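Local coordinates for protein 2,3-dihydroxybenzoate-AMP ligase (Mycobacterium smegmatis, PDB 5KEI) that belongs to the ANL superfamily of AMP-binding enzymes, in which a large AMP-binding domain is followed by a small C-terminal one, at residues Arg378-Asp383 / Gly408-Asn413; Glu401-Val406 / Phe431-Asp436; Asp436-Phe441 / Leu450-Arg455. All coordinates share one frame; numbering follows the deposited sequence. Where two conformers were deposited one is given.

In the fold
Contacts 2 and 3 lie in a four-stranded antiparallel sheet, in the order 385-389, 402-407, 432-440, 450-455, and contact 1 lies beside it. Contact 2 joins the two middle strands and contact 3 adds the outer one; their centres are about 9 Å apart, and Asp436 belongs to both. Contact 1 lies about 13 Å from contact 2 and 17 Å from contact 3, between centres. It sets the loop after strand 402-407 against the chain leaving edge strand 378-379 of a nine-stranded mixed sheet. The segments of contacts 1 and 2 alternate along the sequence, and Thr411 packs on Val406 and Tyr432, so contacts 1 and 2 touch through this loop; contact 3 follows.

Contact 1. Residues Arg378-Asp383 / Gly408-Asn413; sequences RPLSPD and GPYTLN
The Tyr410 ring lies against Leu380 and Ser381 with its outer half, the hydroxyl end reaching furthest across. This is loop-to-loop packing at the edge of the nine-stranded mixed sheet: 378-383 leaves an edge strand, 378-379, and 408-413 begins with a beta turn, Gly408 to Thr411, in which Thr411 N bonds to Gly408 O. Tyr410 CG sits between the backbone N and the carbonyl carbon (chi1 54°), and from there the ring extends toward Leu380. Its OH comes within 3.4 Å of Leu380 CB, while Leu380 CD2 approaches CZ of the Tyr410 ring obliquely at 4.0 Å. Ser381 CB instead meets the ring edge, 4.0 Å from Tyr410 CE2. The phenol oxygen is fixed by partners beyond the two segments: it is hydrogen-bonded to Leu360 N of the adjoining strand 360-362 and weakly to Asp384 OD2, and the same carboxylate oxygen takes the Ser381 amide. Leu380 and Tyr410 both also rest on helix 227-240, and the contact is buried.

The second half is the Pro409 ring, packed beside the serine. With Ser381 OG anti to the backbone N (chi1 -178°), the hydroxyl comes 3.4 Å from Pro409 CG, a van der Waals contact. Ser381 OG is hydrogen-bonded to Tyr232 OH and takes a weak bond from Asp383 N at 3.3 Å that closes the bend over Pro382. At the far end of the contact, Asp383 O lies 3.5 Å from Pro409 CD and 3.8 Å from Gly408 CA.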
ATOM      1  N   ARG A 378      -1.605  13.967 -12.084  1.00 25.54           N
ATOM      2  CA  ARG A 378      -1.967  14.979 -11.094  1.00 27.97           C
ATOM      3  C   ARG A 378      -3.058  14.356 -10.215  1.00 25.59           C
ATOM      4  O   ARG A 378      -3.612  13.315 -10.600  1.00 24.24           O
ATOM      5  CB  ARG A 378      -2.410  16.313 -11.772  1.00 29.11           C
ATOM      6  CG  ARG A 378      -3.655  16.235 -12.646  1.00 29.09           C
ATOM      7  CD  ARG A 378      -3.995  17.565 -13.348  1.00 32.84           C
ATOM      8  NE  ARG A 378      -5.037  17.333 -14.345  1.00 32.12           N
ATOM      9  CZ  ARG A 378      -6.340  17.384 -14.088  1.00 28.41           C
ATOM     10  NH1 ARG A 378      -6.759  17.698 -12.878  1.00 32.89           N
ATOM     11  NH2 ARG A 378      -7.228  17.122 -15.037  1.00 31.20           N
ATOM     12  N   PRO A 379      -3.340  14.953  -9.027  1.00 24.83           N
ATOM     13  CA  PRO A 379      -4.193  14.293  -8.020  1.00 29.62           C
ATOM     14  C   PRO A 379      -5.602  13.898  -8.475  1.00 26.91           C
ATOM     15  O   PRO A 379      -6.251  14.564  -9.281  1.00 29.86           O
ATOM     16  CB  PRO A 379      -4.271  15.335  -6.893  1.00 29.67           C
ATOM     17  CG  PRO A 379      -2.996  16.083  -7.012  1.00 24.79           C
ATOM     18  CD  PRO A 379      -2.730  16.183  -8.479  1.00 25.61           C
ATOM     19  N   LEU A 380      -6.044  12.777  -7.922  1.00 29.14           N
ATOM     20  CA  LEU A 380      -7.311  12.145  -8.268  1.00 30.67           C
ATOM     21  C   LEU A 380      -8.505  12.973  -7.834  1.00 34.50           C
ATOM     22  O   LEU A 380      -9.500  13.082  -8.555  1.00 35.51           O
ATOM     23  CB  LEU A 380      -7.382  10.766  -7.619  1.00 27.22           C
ATOM     24  CG  LEU A 380      -8.677   9.951  -7.585  1.00 30.03           C
ATOM     25  CD1 LEU A 380      -9.260   9.747  -8.986  1.00 26.22           C
ATOM     26  CD2 LEU A 380      -8.375   8.607  -6.909  1.00 25.89           C
ATOM     27  N   SER A 381      -8.393  13.537  -6.641  1.00 32.41           N
ATOM     28  CA  SER A 381      -9.481  14.263  -6.025  1.00 29.37           C
ATOM     29  C   SER A 381      -9.192  15.756  -6.006  1.00 33.42           C
ATOM     30  O   SER A 381      -8.046  16.178  -5.780  1.00 29.92           O
ATOM     31  CB  SER A 381      -9.710  13.747  -4.602  1.00 27.69           C
ATOM     32  OG  SER A 381     -10.796  14.393  -3.969  1.00 30.85           O
ATOM     33  N   PRO A 382     -10.241  16.561  -6.236  1.00 30.20           N
ATOM     34  CA  PRO A 382     -10.204  18.014  -6.076  1.00 29.81           C
ATOM     35  C   PRO A 382      -9.754  18.430  -4.680  1.00 33.61           C
ATOM     36  O   PRO A 382      -9.163  19.492  -4.519  1.00 35.58           O
ATOM     37  CB  PRO A 382     -11.661  18.429  -6.313  1.00 31.16           C
ATOM     38  CG  PRO A 382     -12.222  17.334  -7.173  1.00 29.47           C
ATOM     39  CD  PRO A 382     -11.566  16.085  -6.674  1.00 30.54           C
ATOM     40  N   ASP A 383     -10.029  17.605  -3.675  1.00 31.56           N
ATOM     41  CA  ASP A 383      -9.679  17.969  -2.315  1.00 30.34           C
ATOM     42  C   ASP A 383      -8.448  17.212  -1.803  1.00 33.74           C
ATOM     43  O   ASP A 383      -8.224  17.117  -0.588  1.00 35.26           O
ATOM     44  CB  ASP A 383     -10.882  17.751  -1.394  1.00 33.91           C
ATOM     45  CG  ASP A 383     -11.978  18.793  -1.620  1.00 37.96           C
ATOM     46  OD1 ASP A 383     -11.800  19.931  -1.153  1.00 39.96           O
ATOM     47  OD2 ASP A 383     -13.004  18.489  -2.276  1.00 38.11           O
ATOM     48  N   GLY A 408      -5.726  14.265   2.301  1.00 34.22           N
ATOM     49  CA  GLY A 408      -6.946  14.256   1.525  1.00 32.22           C
ATOM     50  C   GLY A 408      -7.927  13.153   1.874  1.00 33.80           C
ATOM     51  O   GLY A 408      -7.729  12.394   2.827  1.00 33.23           O
ATOM     52  N   PRO A 409      -8.991  13.041   1.072  1.00 32.59           N
ATOM     53  CA  PRO A 409     -10.156  12.195   1.365  1.00 31.13           C
ATOM     54  C   PRO A 409      -9.887  10.683   1.407  1.00 30.71           C
ATOM     55  O   PRO A 409     -10.797   9.921   1.750  1.00 27.38           O
ATOM     56  CB  PRO A 409     -11.128  12.541   0.225  1.00 29.33           C
ATOM     57  CG  PRO A 409     -10.250  13.067  -0.885  1.00 30.47           C
ATOM     58  CD  PRO A 409      -9.132  13.780  -0.195  1.00 29.46           C
ATOM     59  N   TYR A 410      -8.677  10.245   1.068  1.00 30.85           N
ATOM     60  CA  TYR A 410      -8.364   8.819   1.157  1.00 29.91           C
ATOM     61  C   TYR A 410      -6.899   8.591   1.569  1.00 31.01           C
ATOM     62  O   TYR A 410      -6.361   7.510   1.371  1.00 30.91           O
ATOM     63  CB  TYR A 410      -8.686   8.106  -0.172  1.00 28.25           C
ATOM     64  CG  TYR A 410      -8.014   8.756  -1.357  1.00 26.40           C
ATOM     65  CD1 TYR A 410      -6.773   8.321  -1.783  1.00 26.72           C
ATOM     66  CD2 TYR A 410      -8.605   9.821  -2.026  1.00 28.52           C
ATOM     67  CE1 TYR A 410      -6.133   8.915  -2.834  1.00 27.27           C
ATOM     68  CE2 TYR A 410      -7.970  10.429  -3.102  1.00 31.54           C
ATOM     69  CZ  TYR A 410      -6.726   9.968  -3.490  1.00 29.21           C
ATOM     70  OH  TYR A 410      -6.055  10.531  -4.534  1.00 23.85           O
ATOM     71  N   THR A 411      -6.276   9.611   2.159  1.00 29.80           N
ATOM     72  CA  THR A 411      -4.900   9.523   2.653  1.00 28.33           C
ATOM     73  C   THR A 411      -4.884   9.324   4.171  1.00 29.14           C
ATOM     74  O   THR A 411      -5.568  10.039   4.907  1.00 31.23           O
ATOM     75  CB  THR A 411      -4.075  10.784   2.274  1.00 30.42           C
ATOM     76  OG1 THR A 411      -3.863  10.806   0.854  1.00 30.17           O
ATOM     77  CG2 THR A 411      -2.710  10.778   2.974  1.00 29.45           C
ATOM     78  N   LEU A 412      -4.111   8.350   4.641  1.00 24.73           N
ATOM     79  CA  LEU A 412      -4.155   7.960   6.047  1.00 25.05           C
ATOM     80  C   LEU A 412      -3.677   9.069   6.982  1.00 27.01           C
ATOM     81  O   LEU A 412      -2.922   9.955   6.589  1.00 31.58           O
ATOM     82  CB  LEU A 412      -3.328   6.698   6.276  1.00 27.81           C
ATOM     83  CG  LEU A 412      -1.855   6.866   6.636  1.00 27.44           C
ATOM     84  CD1 LEU A 412      -1.263   5.516   6.989  1.00 22.13           C
ATOM     85  CD2 LEU A 412      -1.081   7.508   5.502  1.00 26.77           C
ATOM     86  N   ASN A 413      -4.148   9.009   8.219  1.00 29.45           N
ATOM     87  CA  ASN A 413      -3.821   9.996   9.233  1.00 28.85           C
ATOM     88  C   ASN A 413      -2.869   9.405  10.272  1.00 29.52           C
ATOM     89  O   ASN A 413      -2.385  10.097  11.155  1.00 29.40           O
ATOM     90  CB  ASN A 413      -5.101  10.502   9.873  1.00 27.33           C
ATOM     91  CG  ASN A 413      -6.066  11.045   8.850  1.00 31.03           C
ATOM     92  OD1 ASN A 413      -5.918  12.180   8.406  1.00 31.13           O
ATOM     93  ND2 ASN A 413      -7.047  10.234   8.449  1.00 26.21           N
TER

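Contact 2. Residues Glu401-Val406 / Phe431-Asp436; sequences EGELLV and FYRSGD
Val406 and Tyr432 form an antiparallel hydrogen-bonded pair between the two central strands of the four-stranded antiparallel sheet, with Tyr432 N to Val406 O at 2.7 Å and Val406 N to Tyr432 O at 3.0 Å. Further along, Leu404 binds two different residues: its O accepts from Ser434 N at 3.1 Å, whereas its N donates to Asp436 O at 3.0 Å. These partners lie two residues apart, where a regular pair would use one residue for both bonds, and the chain turns between them at Gly435 (phi 81°). Ser434 OG also points at Leu404 O and accepts from Asp436 N in an ST turn, but with two conformers modelled its very short approach to Leu404 O is doubtful.

Glu403, CG anti to the backbone N (chi1 179°) and extended beyond it, reaches Gly435, whose N gives Glu403 OE2 a weak, bent bond at 3.2 Å. Its carboxylate, turned 74° from the Arg433 guanidinium, stays beyond salt-bridge range. Arg433 instead runs its aliphatic part alongside Leu405, CG to CG 3.7 Å. On the other face of the sheet, Val406 CG1 touches the Tyr432 ring at its edge, 3.9 Å from CD2. The Phe431 ring turns an edge toward Val406, with Val406 N near its plane and CD2 3.6 Å from Val406 C, and makes a cation-pi contact with Arg387.

Strand 385-389 pairs with the other edge of 402-406 through Glu403 and Leu405, while Leu404 packs on Phe353 of strand 349-354. Arg433 is tied through its backbone to Ser425 at the end of helix 419-425.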
ATOM      1  N   GLU A 401      11.881  21.583  -7.134  1.00 41.22           N
ATOM      2  CA  GLU A 401      11.817  20.270  -6.498  1.00 35.06           C
ATOM      3  C   GLU A 401      11.759  20.355  -4.979  1.00 39.01           C
ATOM      4  O   GLU A 401      12.473  21.159  -4.371  1.00 38.89           O
ATOM      5  CB  GLU A 401      13.039  19.426  -6.867  1.00 39.43           C
ATOM      6  CG  GLU A 401      13.200  19.051  -8.318  1.00 44.40           C
ATOM      7  CD  GLU A 401      14.411  18.143  -8.503  1.00 57.31           C
ATOM      8  OE1 GLU A 401      15.000  17.741  -7.475  1.00 60.88           O
ATOM      9  OE2 GLU A 401      14.783  17.829  -9.654  1.00 55.36           O
ATOM     10  N   GLY A 402      10.948  19.498  -4.362  1.00 31.53           N
ATOM     11  CA  GLY A 402      10.929  19.406  -2.911  1.00 32.07           C
ATOM     12  C   GLY A 402      10.415  18.064  -2.433  1.00 32.43           C
ATOM     13  O   GLY A 402      10.249  17.136  -3.220  1.00 31.91           O
ATOM     14  N   GLU A 403      10.159  17.939  -1.140  1.00 28.26           N
ATOM     15  CA  GLU A 403       9.528  16.726  -0.679  1.00 31.39           C
ATOM     16  C   GLU A 403       8.007  16.860  -0.768  1.00 34.36           C
ATOM     17  O   GLU A 403       7.426  17.871  -0.372  1.00 35.21           O
ATOM     18  CB  GLU A 403       9.951  16.388   0.746  1.00 33.53           C
ATOM     19  CG  GLU A 403       9.281  15.123   1.267  1.00 37.23           C
ATOM     20  CD  GLU A 403       9.771  14.717   2.640  1.00 46.02           C
ATOM     21  OE1 GLU A 403      10.419  15.550   3.320  1.00 50.01           O
ATOM     22  OE2 GLU A 403       9.505  13.557   3.031  1.00 45.21           O
ATOM     23  N   LEU A 404       7.371  15.829  -1.296  1.00 36.46           N
ATOM     24  CA  LEU A 404       5.917  15.773  -1.387  1.00 37.65           C
ATOM     25  C   LEU A 404       5.260  15.421  -0.037  1.00 38.61           C
ATOM     26  O   LEU A 404       5.610  14.432   0.606  1.00 37.93           O
ATOM     27  CB  LEU A 404       5.516  14.763  -2.454  1.00 32.13           C
ATOM     28  CG  LEU A 404       4.026  14.482  -2.566  1.00 35.96           C
ATOM     29  CD1 LEU A 404       3.284  15.731  -3.038  1.00 34.45           C
ATOM     30  CD2 LEU A 404       3.784  13.295  -3.495  1.00 36.58           C
ATOM     31  N   LEU A 405       4.329  16.267   0.393  1.00 35.52           N
ATOM     32  CA  LEU A 405       3.496  16.021   1.563  1.00 32.52           C
ATOM     33  C   LEU A 405       2.043  15.999   1.096  1.00 37.27           C
ATOM     34  O   LEU A 405       1.668  16.761   0.201  1.00 34.44           O
ATOM     35  CB  LEU A 405       3.690  17.109   2.612  1.00 34.53           C
ATOM     36  CG  LEU A 405       4.860  17.146   3.595  1.00 40.56           C
ATOM     37  CD1 LEU A 405       6.224  17.028   2.910  1.00 42.20           C
ATOM     38  CD2 LEU A 405       4.773  18.432   4.403  1.00 35.43           C
ATOM     39  N   VAL A 406       1.215  15.153   1.700  1.00 36.73           N
ATOM     40  CA  VAL A 406      -0.152  14.991   1.212  1.00 32.33           C
ATOM     41  C   VAL A 406      -1.170  14.768   2.320  1.00 37.42           C
ATOM     42  O   VAL A 406      -0.874  14.156   3.356  1.00 38.32           O
ATOM     43  CB  VAL A 406      -0.250  13.812   0.216  1.00 38.74           C
ATOM     44  CG1 VAL A 406       0.196  12.485   0.877  1.00 31.38           C
ATOM     45  CG2 VAL A 406      -1.658  13.704  -0.337  1.00 37.14           C
ATOM     46  N   PHE A 431      -0.325  16.191   7.517  1.00 39.71           N
ATOM     47  CA  PHE A 431       0.105  15.790   6.181  1.00 39.49           C
ATOM     48  C   PHE A 431       1.047  14.590   6.280  1.00 42.14           C
ATOM     49  O   PHE A 431       1.935  14.555   7.140  1.00 40.01           O
ATOM     50  CB  PHE A 431       0.802  16.944   5.448  1.00 39.84           C
ATOM     51  CG  PHE A 431      -0.142  18.003   4.914  1.00 41.20           C
ATOM     52  CD1 PHE A 431      -0.684  18.958   5.750  1.00 43.87           C
ATOM     53  CD2 PHE A 431      -0.475  18.043   3.565  1.00 42.41           C
ATOM     54  CE1 PHE A 431      -1.538  19.927   5.255  1.00 42.51           C
ATOM     55  CE2 PHE A 431      -1.331  19.011   3.065  1.00 37.78           C
ATOM     56  CZ  PHE A 431      -1.858  19.948   3.915  1.00 40.20           C
ATOM     57  N   TYR A 432       0.850  13.602   5.412  1.00 37.37           N
ATOM     58  CA  TYR A 432       1.784  12.484   5.323  1.00 33.52           C
ATOM     59  C   TYR A 432       3.032  12.910   4.551  1.00 35.04           C
ATOM     60  O   TYR A 432       2.910  13.497   3.485  1.00 33.42           O
ATOM     61  CB  TYR A 432       1.119  11.282   4.646  1.00 28.83           C
ATOM     62  CG  TYR A 432       2.103  10.215   4.269  1.00 32.03           C
ATOM     63  CD1 TYR A 432       2.847   9.554   5.246  1.00 30.40           C
ATOM     64  CD2 TYR A 432       2.297   9.856   2.942  1.00 31.37           C
ATOM     65  CE1 TYR A 432       3.759   8.573   4.906  1.00 31.09           C
ATOM     66  CE2 TYR A 432       3.213   8.865   2.591  1.00 27.28           C
ATOM     67  CZ  TYR A 432       3.942   8.234   3.575  1.00 33.40           C
ATOM     68  OH  TYR A 432       4.867   7.262   3.236  1.00 29.21           O
ATOM     69  N   ARG A 433       4.223  12.635   5.089  1.00 38.88           N
ATOM     70  CA  ARG A 433       5.481  12.897   4.364  1.00 37.65           C
ATOM     71  C   ARG A 433       5.931  11.687   3.528  1.00 33.55           C
ATOM     72  O   ARG A 433       6.342  10.657   4.059  1.00 35.88           O
ATOM     73  CB  ARG A 433       6.587  13.303   5.336  1.00 45.13           C
ATOM     74  CG  ARG A 433       6.444  14.711   5.898  1.00 48.04           C
ATOM     75  CD  ARG A 433       7.813  15.287   6.302  1.00 53.51           C
ATOM     76  NE  ARG A 433       8.529  14.379   7.195  1.00 55.84           N
ATOM     77  CZ  ARG A 433       8.280  14.271   8.494  1.00 49.22           C
ATOM     78  NH1 ARG A 433       7.345  15.023   9.052  1.00 49.80           N
ATOM     79  NH2 ARG A 433       8.961  13.414   9.238  1.00 52.13           N
ATOM     80  N   SER A 434       5.864  11.828   2.213  1.00 34.65           N
ATOM     81  CA  SER A 434       6.026  10.708   1.287  0.68 35.72           C
ATOM     82  C   SER A 434       7.459  10.231   1.109  1.00 33.79           C
ATOM     83  O   SER A 434       7.702   9.072   0.764  1.00 30.87           O
ATOM     84  CB  SER A 434       5.473  11.094  -0.079  0.68 32.90           C
ATOM     85  OG  SER A 434       6.156  12.237  -0.567  0.68 31.25           O
ATOM     86  N   GLY A 435       8.406  11.139   1.301  1.00 37.79           N
ATOM     87  CA  GLY A 435       9.800  10.822   1.076  1.00 36.37           C
ATOM     88  C   GLY A 435      10.143  10.907  -0.399  1.00 38.07           C
ATOM     89  O   GLY A 435      11.280  10.646  -0.789  1.00 32.98           O
ATOM     90  N   ASP A 436       9.160  11.275  -1.220  1.00 39.87           N
ATOM     91  CA  ASP A 436       9.375  11.428  -2.670  1.00 36.02           C
ATOM     92  C   ASP A 436       9.802  12.852  -3.029  1.00 32.41           C
ATOM     93  O   ASP A 436       9.249  13.822  -2.524  1.00 35.68           O
ATOM     94  CB  ASP A 436       8.107  11.059  -3.455  1.00 34.52           C
ATOM     95  CG  ASP A 436       7.741   9.590  -3.321  1.00 35.20           C
ATOM     96  OD1 ASP A 436       8.637   8.735  -3.446  1.00 38.68           O
ATOM     97  OD2 ASP A 436       6.554   9.288  -3.072  1.00 40.11           O
TER

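Contact 3. Residues Asp436-Phe441 / Leu450-Arg455; sequences DRVRRF and LEVTGR
Arg437 faces both Thr453 and Gly454 in a classic beta bulge, which shifts the register of this antiparallel hairpin by one residue. Arg437 O accepts from Thr453 N at 2.8 Å and, weakly, from Gly454 N and Thr453 OG1; Arg437 N returns a bond to Gly454 O at 2.7 Å. Beyond the bulge, Arg439 and Glu451 make a regular hydrogen-bonded pair.

Two salt bridges join side chains across the strands. Those of Arg439 and Glu451 run side by side, and NE and NH2 of the arginine both grip Glu451 OE1, each at 2.8 Å, with that oxygen lying in the guanidinium plane. At the opposite end, Arg455 curls back so that NH2 reaches Asp436 OD1 at 2.7 Å, meeting it from 60° above the carboxylate plane. The same nitrogen also bonds to Ser434 O.

Apolar contacts occupy the face carrying Val438, Val452 and Leu450. Val438 CG1 meets Val452 CG2 at 4.0 Å, and Leu450 CD2 lies against Arg440 CB at 3.6 Å; Ile386, Ile388 and Phe353 pack on this face. The Phe441 ring lies obliquely against Glu451, CZ 3.4 Å from OE1 and CE2 near CB.

A last polar contact comes from Arg437. Its chain bends at chi3 (-47°), turning one face of the guanidinium toward Gly454 CA and Arg455 N, both near its rim, and Arg437 NH2 donates weakly to Arg455 O at 2.8 Å.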
ATOM      1  N   ASP A 436       9.160  11.275  -1.220  1.00 39.87           N
ATOM      2  CA  ASP A 436       9.375  11.428  -2.670  1.00 36.02           C
ATOM      3  C   ASP A 436       9.802  12.852  -3.029  1.00 32.41           C
ATOM      4  O   ASP A 436       9.249  13.822  -2.524  1.00 35.68           O
ATOM      5  CB  ASP A 436       8.107  11.059  -3.455  1.00 34.52           C
ATOM      6  CG  ASP A 436       7.741   9.590  -3.321  1.00 35.20           C
ATOM      7  OD1 ASP A 436       8.637   8.735  -3.446  1.00 38.68           O
ATOM      8  OD2 ASP A 436       6.554   9.288  -3.072  1.00 40.11           O
ATOM      9  N   ARG A 437      10.790  12.966  -3.906  1.00 36.93           N
ATOM     10  CA  ARG A 437      11.221  14.255  -4.427  1.00 37.04           C
ATOM     11  C   ARG A 437      10.462  14.484  -5.720  1.00 36.35           C
ATOM     12  O   ARG A 437      10.525  13.650  -6.623  1.00 40.86           O
ATOM     13  CB  ARG A 437      12.738  14.275  -4.660  1.00 38.41           C
ATOM     14  CG  ARG A 437      13.363  15.662  -4.745  1.00 43.90           C
ATOM     15  CD  ARG A 437      14.801  15.592  -5.284  1.00 48.02           C
ATOM     16  NE  ARG A 437      15.620  14.550  -4.652  1.00 53.03           N
ATOM     17  CZ  ARG A 437      16.466  13.760  -5.318  1.00 56.99           C
ATOM     18  NH1 ARG A 437      16.584  13.892  -6.641  1.00 51.08           N
ATOM     19  NH2 ARG A 437      17.187  12.835  -4.675  1.00 51.85           N
ATOM     20  N   VAL A 438       9.722  15.587  -5.807  1.00 32.48           N
ATOM     21  CA  VAL A 438       8.889  15.870  -6.982  1.00 34.62           C
ATOM     22  C   VAL A 438       8.915  17.356  -7.342  1.00 31.59           C
ATOM     23  O   VAL A 438       9.309  18.198  -6.544  1.00 35.67           O
ATOM     24  CB  VAL A 438       7.390  15.455  -6.762  1.00 36.97           C
ATOM     25  CG1 VAL A 438       7.252  13.992  -6.316  1.00 33.38           C
ATOM     26  CG2 VAL A 438       6.721  16.371  -5.737  1.00 34.97           C
ATOM     27  N   ARG A 439       8.480  17.679  -8.546  1.00 33.90           N
ATOM     28  CA  ARG A 439       8.183  19.065  -8.875  1.00 36.27           C
ATOM     29  C   ARG A 439       6.862  19.088  -9.609  1.00 36.15           C
ATOM     30  O   ARG A 439       6.514  18.121 -10.292  1.00 39.06           O
ATOM     31  CB  ARG A 439       9.295  19.704  -9.711  1.00 35.37           C
ATOM     32  CG  ARG A 439       9.550  19.036 -11.024  1.00 36.56           C
ATOM     33  CD  ARG A 439      10.815  19.566 -11.648  1.00 46.87           C
ATOM     34  NE  ARG A 439      11.039  18.984 -12.964  1.00 52.56           N
ATOM     35  CZ  ARG A 439      11.909  19.461 -13.851  1.00 66.31           C
ATOM     36  NH1 ARG A 439      12.644  20.526 -13.548  1.00 73.37           N
ATOM     37  NH2 ARG A 439      12.047  18.877 -15.039  1.00 54.55           N
ATOM     38  N   ARG A 440       6.103  20.161  -9.408  1.00 37.05           N
ATOM     39  CA  ARG A 440       4.878  20.408 -10.157  1.00 33.78           C
ATOM     40  C   ARG A 440       5.166  21.537 -11.122  1.00 41.33           C
ATOM     41  O   ARG A 440       5.496  22.647 -10.700  1.00 43.52           O
ATOM     42  CB  ARG A 440       3.724  20.771  -9.235  1.00 38.75           C
ATOM     43  CG  ARG A 440       2.462  21.220  -9.978  1.00 47.72           C
ATOM     44  CD  ARG A 440       1.275  21.374  -9.023  1.00 46.63           C
ATOM     45  NE  ARG A 440       1.699  21.943  -7.744  1.00 59.32           N
ATOM     46  CZ  ARG A 440       0.967  21.926  -6.633  1.00 61.84           C
ATOM     47  NH1 ARG A 440      -0.242  21.371  -6.640  1.00 63.80           N
ATOM     48  NH2 ARG A 440       1.448  22.459  -5.512  1.00 56.46           N
ATOM     49  N   PHE A 441       5.084  21.251 -12.416  1.00 41.63           N
ATOM     50  CA  PHE A 441       5.346  22.270 -13.429  1.00 42.80           C
ATOM     51  C   PHE A 441       4.369  23.442 -13.272  1.00 45.41           C
ATOM     52  O   PHE A 441       3.153  23.239 -13.130  1.00 45.51           O
ATOM     53  CB  PHE A 441       5.249  21.674 -14.836  1.00 42.42           C
ATOM     54  CG  PHE A 441       6.216  20.551 -15.092  1.00 39.76           C
ATOM     55  CD1 PHE A 441       7.531  20.818 -15.438  1.00 36.61           C
ATOM     56  CD2 PHE A 441       5.805  19.229 -15.006  1.00 38.16           C
ATOM     57  CE1 PHE A 441       8.430  19.784 -15.678  1.00 40.60           C
ATOM     58  CE2 PHE A 441       6.696  18.190 -15.243  1.00 39.88           C
ATOM     59  CZ  PHE A 441       8.009  18.464 -15.579  1.00 39.65           C
ATOM     60  N   LEU A 450       2.703  16.699 -12.180  1.00 33.51           N
ATOM     61  CA  LEU A 450       3.834  16.335 -11.347  1.00 35.51           C
ATOM     62  C   LEU A 450       4.943  15.638 -12.127  1.00 33.56           C
ATOM     63  O   LEU A 450       4.674  14.917 -13.085  1.00 32.54           O
ATOM     64  CB  LEU A 450       3.369  15.414 -10.221  1.00 33.60           C
ATOM     65  CG  LEU A 450       2.609  16.070  -9.081  1.00 38.12           C
ATOM     66  CD1 LEU A 450       2.313  15.037  -7.994  1.00 36.64           C
ATOM     67  CD2 LEU A 450       3.419  17.230  -8.539  1.00 36.33           C
ATOM     68  N   GLU A 451       6.188  15.840 -11.702  1.00 33.48           N
ATOM     69  CA  GLU A 451       7.273  14.946 -12.109  1.00 36.87           C
ATOM     70  C   GLU A 451       8.056  14.436 -10.904  1.00 39.22           C
ATOM     71  O   GLU A 451       8.488  15.226 -10.064  1.00 40.48           O
ATOM     72  CB  GLU A 451       8.236  15.623 -13.069  1.00 40.74           C
ATOM     73  CG  GLU A 451       9.410  14.718 -13.406  1.00 45.86           C
ATOM     74  CD  GLU A 451      10.408  15.356 -14.348  1.00 44.18           C
ATOM     75  OE1 GLU A 451      10.580  16.593 -14.285  1.00 46.83           O
ATOM     76  OE2 GLU A 451      11.008  14.616 -15.156  1.00 47.56           O
ATOM     77  N   VAL A 452       8.232  13.118 -10.824  1.00 36.50           N
ATOM     78  CA  VAL A 452       8.977  12.489  -9.734  1.00 35.39           C
ATOM     79  C   VAL A 452      10.450  12.434 -10.107  1.00 40.98           C
ATOM     80  O   VAL A 452      10.810  11.877 -11.151  1.00 41.22           O
ATOM     81  CB  VAL A 452       8.476  11.050  -9.431  1.00 33.47           C
ATOM     82  CG1 VAL A 452       9.351  10.407  -8.397  1.00 28.63           C
ATOM     83  CG2 VAL A 452       7.013  11.052  -8.966  1.00 32.64           C
ATOM     84  N   THR A 453      11.300  13.015  -9.266  1.00 40.46           N
ATOM     85  CA  THR A 453      12.706  13.176  -9.613  1.00 40.87           C
ATOM     86  C   THR A 453      13.578  12.266  -8.756  1.00 40.24           C
ATOM     87  O   THR A 453      14.750  12.051  -9.058  1.00 43.39           O
ATOM     88  CB  THR A 453      13.152  14.633  -9.456  1.00 44.78           C
ATOM     89  OG1 THR A 453      13.028  15.023  -8.086  1.00 45.73           O
ATOM     90  CG2 THR A 453      12.282  15.550 -10.314  1.00 37.57           C
ATOM     91  N   GLY A 454      12.990  11.721  -7.698  1.00 37.90           N
ATOM     92  CA  GLY A 454      13.661  10.728  -6.881  1.00 36.96           C
ATOM     93  C   GLY A 454      13.146  10.603  -5.458  1.00 40.28           C
ATOM     94  O   GLY A 454      11.979  10.887  -5.160  1.00 36.38           O
ATOM     95  N   ARG A 455      14.039  10.151  -4.581  1.00 44.34           N
ATOM     96  CA  ARG A 455      13.768  10.020  -3.156  1.00 37.69           C
ATOM     97  C   ARG A 455      14.535  11.070  -2.388  1.00 38.11           C
ATOM     98  O   ARG A 455      15.646  11.444  -2.768  1.00 44.70           O
ATOM     99  CB  ARG A 455      14.150   8.621  -2.645  1.00 40.16           C
ATOM    100  CG  ARG A 455      13.382   7.461  -3.297  1.00 42.82           C
ATOM    101  CD  ARG A 455      11.931   7.393  -2.816  1.00 40.11           C
ATOM    102  NE  ARG A 455      11.843   7.009  -1.411  1.00 40.33           N
ATOM    103  CZ  ARG A 455      10.747   7.137  -0.669  1.00 42.90           C
ATOM    104  NH1 ARG A 455      10.765   6.760   0.599  1.00 43.08           N
ATOM    105  NH2 ARG A 455       9.634   7.643  -1.189  1.00 40.38           N
TER